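Local coordinates for WbbM protein (Klebsiella pneumoniae, PDB 6U4B) that is a bifunctional, trimeric glycosyltransferase that polymerises O-antigen and binds magnesium, at residues N168-H171 and Y172-E176; L178-R181 and D182-A186; E437-K441 and F442-S446. One frame throughout, in Å; residues are numbered along the deposited sequence.

Contact 1 (N168-H171 and Y172-E176); sequences NYDH and YERGE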
# COMPACT_ATOMS: atom_id res chain seq x y z
N ASN A 168 59.21 5.77 -24.45
CA ASN A 168 57.82 5.41 -24.15
C ASN A 168 57.62 5.20 -22.65
O ASN A 168 56.55 5.53 -22.12
CB ASN A 168 57.42 4.16 -24.93
CG ASN A 168 57.25 4.43 -26.41
OD1 ASN A 168 56.51 5.33 -26.82
ND2 ASN A 168 57.96 3.66 -27.23
N TYR A 169 58.62 4.64 -21.97
CA TYR A 169 58.53 4.51 -20.52
C TYR A 169 58.43 5.88 -19.86
O TYR A 169 57.54 6.13 -19.04
CB TYR A 169 59.74 3.74 -19.98
CG TYR A 169 59.77 3.61 -18.48
CD1 TYR A 169 60.37 4.57 -17.68
CD2 TYR A 169 59.20 2.51 -17.85
CE1 TYR A 169 60.39 4.45 -16.30
CE2 TYR A 169 59.22 2.37 -16.48
CZ TYR A 169 59.82 3.35 -15.71
OH TYR A 169 59.84 3.22 -14.34
N ASP A 170 59.35 6.78 -20.21
CA ASP A 170 59.35 8.12 -19.63
C ASP A 170 58.07 8.87 -19.98
O ASP A 170 57.63 9.73 -19.21
CB ASP A 170 60.58 8.89 -20.11
CG ASP A 170 60.73 10.24 -19.44
OD1 ASP A 170 60.57 10.32 -18.20
OD2 ASP A 170 61.04 11.22 -20.15
N HIS A 171 57.44 8.54 -21.11
CA HIS A 171 56.20 9.20 -21.49
C HIS A 171 55.07 8.83 -20.55
O HIS A 171 54.19 9.66 -20.26
CB HIS A 171 55.83 8.84 -22.93
CG HIS A 171 54.74 9.69 -23.51
ND1 HIS A 171 54.88 11.05 -23.70
CD2 HIS A 171 53.50 9.37 -23.94
CE1 HIS A 171 53.76 11.54 -24.22
NE2 HIS A 171 52.91 10.54 -24.38
N TYR A 172 55.05 7.59 -20.06
CA TYR A 172 54.05 7.22 -19.06
C TYR A 172 54.30 7.96 -17.75
O TYR A 172 53.35 8.45 -17.12
CB TYR A 172 54.06 5.71 -18.83
CG TYR A 172 52.82 5.19 -18.13
CD1 TYR A 172 52.64 5.37 -16.76
CD2 TYR A 172 51.83 4.52 -18.83
CE1 TYR A 172 51.50 4.91 -16.12
CE2 TYR A 172 50.69 4.05 -18.20
CZ TYR A 172 50.53 4.25 -16.85
OH TYR A 172 49.40 3.78 -16.22
N GLU A 173 55.56 8.06 -17.33
CA GLU A 173 55.87 8.67 -16.04
C GLU A 173 55.53 10.15 -16.03
O GLU A 173 55.06 10.67 -15.01
CB GLU A 173 57.34 8.45 -15.70
CG GLU A 173 57.76 9.09 -14.39
CD GLU A 173 59.05 8.52 -13.85
OE1 GLU A 173 59.52 7.50 -14.39
OE2 GLU A 173 59.58 9.09 -12.87
N ARG A 174 55.76 10.85 -17.14
CA ARG A 174 55.47 12.27 -17.21
C ARG A 174 54.00 12.57 -17.50
O ARG A 174 53.63 13.75 -17.54
CB ARG A 174 56.35 12.93 -18.28
CG ARG A 174 57.83 12.87 -17.96
CD ARG A 174 58.69 13.14 -19.19
NE ARG A 174 58.51 14.48 -19.72
CZ ARG A 174 57.75 14.78 -20.77
NH1 ARG A 174 57.64 16.04 -21.19
NH2 ARG A 174 57.08 13.82 -21.40
N GLY A 175 53.18 11.54 -17.68
CA GLY A 175 51.78 11.78 -17.98
C GLY A 175 51.08 12.54 -16.86
O GLY A 175 51.30 12.27 -15.68
N GLU A 176 50.23 13.49 -17.25
CA GLU A 176 49.55 14.34 -16.27
C GLU A 176 48.67 13.51 -15.34
O GLU A 176 48.65 13.75 -14.13
CB GLU A 176 48.73 15.40 -16.99
CG GLU A 176 47.96 16.33 -16.05
CD GLU A 176 47.13 17.35 -16.80
OE1 GLU A 176 46.82 17.12 -17.99
OE2 GLU A 176 46.79 18.39 -16.20

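Contact 2 (L178-R181 and D182-A186); sequences LHIR and DYQAA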
# COMPACT_ATOMS: atom_id res chain seq x y z
N LEU A 178 48.86 10.06 -15.13
CA LEU A 178 49.46 8.74 -15.09
C LEU A 178 50.42 8.64 -13.91
O LEU A 178 51.01 9.63 -13.47
CB LEU A 178 50.20 8.42 -16.39
CG LEU A 178 49.36 8.40 -17.66
CD1 LEU A 178 50.24 8.17 -18.88
CD2 LEU A 178 48.28 7.32 -17.57
N HIS A 179 50.56 7.42 -13.40
CA HIS A 179 51.44 7.13 -12.27
C HIS A 179 52.26 5.89 -12.62
O HIS A 179 51.70 4.80 -12.79
CB HIS A 179 50.64 6.93 -10.99
CG HIS A 179 49.79 8.11 -10.63
ND1 HIS A 179 50.22 9.13 -9.80
CD2 HIS A 179 48.53 8.45 -11.00
CE1 HIS A 179 49.27 10.03 -9.67
NE2 HIS A 179 48.23 9.64 -10.39
N ILE A 180 53.57 6.07 -12.75
CA ILE A 180 54.43 5.04 -13.33
C ILE A 180 54.40 3.75 -12.52
O ILE A 180 54.66 2.67 -13.07
CB ILE A 180 55.86 5.58 -13.49
CG1 ILE A 180 56.71 4.63 -14.34
CG2 ILE A 180 56.50 5.84 -12.13
CD1 ILE A 180 56.15 4.39 -15.72
N ARG A 181 54.09 3.83 -11.22
CA ARG A 181 54.01 2.63 -10.41
C ARG A 181 52.96 1.66 -10.94
O ARG A 181 53.12 0.44 -10.80
CB ARG A 181 53.70 2.99 -8.95
CG ARG A 181 52.26 3.40 -8.69
CD ARG A 181 52.04 3.77 -7.23
NE ARG A 181 52.73 5.00 -6.87
CZ ARG A 181 52.18 6.21 -6.91
NH1 ARG A 181 52.88 7.28 -6.57
NH2 ARG A 181 50.91 6.35 -7.28
N ASP A 182 51.90 2.17 -11.57
CA ASP A 182 50.90 1.30 -12.16
C ASP A 182 51.45 0.57 -13.38
O ASP A 182 51.20 -0.62 -13.57
CB ASP A 182 49.65 2.10 -12.53
CG ASP A 182 49.03 2.80 -11.34
OD1 ASP A 182 49.15 2.28 -10.21
OD2 ASP A 182 48.41 3.87 -11.52
N TYR A 183 52.20 1.29 -14.23
CA TYR A 183 52.80 0.66 -15.40
C TYR A 183 53.93 -0.28 -15.00
O TYR A 183 54.10 -1.35 -15.60
CB TYR A 183 53.30 1.74 -16.37
CG TYR A 183 53.92 1.19 -17.64
CD1 TYR A 183 55.19 1.59 -18.04
CD2 TYR A 183 53.24 0.29 -18.43
CE1 TYR A 183 55.76 1.10 -19.21
CE2 TYR A 183 53.80 -0.21 -19.60
CZ TYR A 183 55.06 0.20 -19.98
OH TYR A 183 55.62 -0.29 -21.14
N GLN A 184 54.71 0.10 -13.98
CA GLN A 184 55.73 -0.80 -13.45
C GLN A 184 55.12 -2.11 -12.97
O GLN A 184 55.69 -3.19 -13.20
CB GLN A 184 56.49 -0.13 -12.31
CG GLN A 184 57.47 0.95 -12.74
CD GLN A 184 58.19 1.57 -11.56
OE1 GLN A 184 57.60 2.29 -10.76
NE2 GLN A 184 59.48 1.27 -11.43
N ALA A 185 53.96 -2.04 -12.31
CA ALA A 185 53.30 -3.25 -11.84
C ALA A 185 52.88 -4.14 -13.01
O ALA A 185 52.97 -5.37 -12.93
CB ALA A 185 52.09 -2.89 -10.98
N ALA A 186 52.41 -3.52 -14.10
CA ALA A 186 52.02 -4.30 -15.27
C ALA A 186 53.23 -4.93 -15.95
O ALA A 186 53.15 -6.06 -16.45
CB ALA A 186 51.24 -3.42 -16.25
O HOH W 1 48.56 5.35 -13.88

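Contact 3 (E437-K441 and F442-S446); sequences EGFVK and FSAMS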
# COMPACT_ATOMS: atom_id res chain seq x y z
N GLU A 437 -11.37 25.55 -29.20
CA GLU A 437 -12.73 25.84 -29.63
C GLU A 437 -13.27 27.08 -28.92
O GLU A 437 -13.96 27.91 -29.53
CB GLU A 437 -13.64 24.63 -29.39
CG GLU A 437 -15.05 24.78 -29.95
CD GLU A 437 -15.92 23.58 -29.64
OE1 GLU A 437 -17.09 23.77 -29.26
OE2 GLU A 437 -15.42 22.44 -29.75
N GLY A 438 -12.96 27.22 -27.63
CA GLY A 438 -13.36 28.41 -26.91
C GLY A 438 -12.58 29.64 -27.32
O GLY A 438 -13.13 30.74 -27.41
N PHE A 439 -11.27 29.48 -27.58
CA PHE A 439 -10.46 30.60 -28.03
C PHE A 439 -11.00 31.17 -29.34
O PHE A 439 -11.04 32.40 -29.52
CB PHE A 439 -9.00 30.17 -28.19
CG PHE A 439 -8.29 29.94 -26.89
CD1 PHE A 439 -8.81 30.40 -25.70
CD2 PHE A 439 -7.08 29.25 -26.87
CE1 PHE A 439 -8.15 30.18 -24.50
CE2 PHE A 439 -6.42 29.03 -25.67
CZ PHE A 439 -6.96 29.50 -24.49
N VAL A 440 -11.41 30.30 -30.26
CA VAL A 440 -11.95 30.78 -31.53
C VAL A 440 -13.29 31.46 -31.32
O VAL A 440 -13.55 32.54 -31.85
CB VAL A 440 -12.06 29.62 -32.54
CG1 VAL A 440 -12.75 30.09 -33.82
CG2 VAL A 440 -10.69 29.05 -32.85
N LYS A 441 -14.16 30.84 -30.52
CA LYS A 441 -15.50 31.38 -30.30
C LYS A 441 -15.46 32.73 -29.60
O LYS A 441 -16.28 33.60 -29.89
CB LYS A 441 -16.33 30.38 -29.50
CG LYS A 441 -17.77 30.80 -29.25
CD LYS A 441 -18.47 29.79 -28.36
CE LYS A 441 -19.87 30.24 -28.00
NZ LYS A 441 -20.76 30.32 -29.20
N PHE A 442 -14.51 32.92 -28.68
CA PHE A 442 -14.45 34.15 -27.89
C PHE A 442 -13.39 35.12 -28.39
O PHE A 442 -13.06 36.08 -27.68
CB PHE A 442 -14.20 33.81 -26.42
CG PHE A 442 -15.35 33.10 -25.78
CD1 PHE A 442 -16.54 33.76 -25.52
CD2 PHE A 442 -15.26 31.76 -25.43
CE1 PHE A 442 -17.60 33.11 -24.94
CE2 PHE A 442 -16.32 31.10 -24.84
CZ PHE A 442 -17.49 31.78 -24.59
N SER A 443 -12.86 34.91 -29.60
CA SER A 443 -11.95 35.86 -30.25
C SER A 443 -10.72 36.14 -29.39
O SER A 443 -10.29 37.29 -29.25
CB SER A 443 -12.68 37.15 -30.60
OG SER A 443 -13.76 36.90 -31.49
N ALA A 444 -10.15 35.09 -28.80
CA ALA A 444 -8.91 35.25 -28.05
C ALA A 444 -7.78 35.64 -28.99
O ALA A 444 -7.65 35.10 -30.10
CB ALA A 444 -8.57 33.95 -27.32
N MET A 445 -6.96 36.60 -28.55
CA MET A 445 -5.88 37.13 -29.39
C MET A 445 -4.73 36.14 -29.44
O MET A 445 -4.20 35.73 -28.40
CB MET A 445 -5.41 38.47 -28.85
CG MET A 445 -6.45 39.58 -28.91
SD MET A 445 -7.05 39.90 -30.58
CE MET A 445 -7.92 41.45 -30.33
N SER A 446 -4.33 35.75 -30.65
CA SER A 446 -3.18 34.89 -30.84
C SER A 446 -1.89 35.71 -30.80
O SER A 446 -1.90 36.94 -30.83
CB SER A 446 -3.28 34.13 -32.16
OG SER A 446 -3.12 35.01 -33.26

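Contact 1 (N168-H171 and Y172-E176)
D170 and R174 make the tight part of this contact, one turn apart near the C-terminal end of helix 168-173. R174 N donates to D170 O over 3.0 Å, and R174 CG packs on the same oxygen at 3.4 Å. Farther out, D170 OD2 lies 3.2 Å from R174 CD. The carboxylate therefore meets the aliphatic part of the arginine first: OD2 is 4.1 Å from R174 NE and well out of the guanidinium plane, with no N-H aimed at it. D170 CG stands anti to the backbone N (chi1 -174°), and OD2 accepts a hydrogen bond from K166 N, while R174 NH1 makes a weak bond to A163 O. One residue earlier, E173 N donates to Y169 O at 3.3 Å, lying in the carbonyl plane. Between the side chains of the same two residues the packing is looser: the carboxylate of exposed E173 is 78° from the Y169 ring plane, and OE1 comes no nearer than 3.7 Å to Y169 CE1. Y172, by contrast, turns its ring into the interior, against helix 253-272. With D170 OD2 bonded to K166 N and R174 NH1 only weakly to A163 O, the D170-R174 attraction is probably a modest electrostatic addition to a turn held by its main-chain bonds.

Contact 2 (L178-R181 and D182-A186)
The backbone of helix 180-193 opens with a nearly straight bond from Q184 N to I180 O, 2.7 Å long with an N-H...O angle of 168°, nearly along the C=O axis. The next bond, A185 N to R181 O, is 3.0 Å long and comes from above the carbonyl plane, as does the i+3 to i bond from D182 N to H179 O at 2.9 Å. Among the side chains, D182 has its CG anti to the carbonyl carbon (chi1 -59°), which places OD2 3.8 Å from H179 CB and close to a bridging water. That water accepts from H179 N at 2.9 Å and lies 2.8 Å from D182 OD2, to which it can donate. A carboxylate held in the first turn of an alpha-helix, as here, would be expected to interact favourably with the helix dipole; Y246 OH also bonds to OD2, and the Y246 ring meets that of H179 with planes about 10° apart. On another side of the helix, I180 CD1 abuts the edge of the Y183 ring, in its plane, 3.8 Å from Y183 CD1. Y183 OH hydrogen-bonds to N205 OD1. Q184, on the exposed surface, lays CG against I180 O, and its extended chain carries OE1 to 3.6 Å from R181 CA.

Contact 3 (E437-K441 and F442-S446)
F442 folds its ring back against G438 at the C-terminal end of helix 434-441. Starting from the backbone, F442 N donates to G438 O at 2.9 Å. The side chain then stays beside that carbonyl oxygen: F442 CB is 3.4 Å from G438 O, and F442 CG 3.6 Å. With CG anti to the carbonyl carbon (chi1 -67°), the ring is turned so that CD2 approaches G438 O most closely, at 3.1 Å, the oxygen lying at the ring edge near its plane. Farther along the ring, F442 CE2 is already 4.1 Å from G438 O, and the side chain goes on to touch N540. K441 CD sits over one ring face, offset toward the rim, and its NZ continues to a weak hydrogen bond with S242 OG of a second subunit. F442 is the first residue to leave helical backbone angles, and S443, with phi of 58°, is the C-prime residue of a Schellman motif. Its two bonds are A444 N to F439 O, 2.9 Å long and in the carbonyl plane, and a weak one from S443 N to V440 O. The motif's apolar closure is A444 CB against F439 CB, 3.9 Å apart, while the F439 ring continues to A455 and F504.

How the contacts relate
From the N terminus, contact 1 closes the last turn of helix 168-173, and the chain then passes through a short connection into contact 2, the first turn of helix 180-193. The two follow in series, neither nested nor crossed, yet they touch: their centres are 10 Å apart, with Y172 CE1 3.3 Å from H179 O and Y169 OH 3.4 Å from I180 CG1. Together they belong to two consecutive helices in the DUF4422 range, both touching helix 253-272. Contact 3 comes much later, ending helix 434-441 in the glycosyltransferase family 8 range. Its centre is about 71 Å from that of contact 1, on the opposite side of the chain's centre.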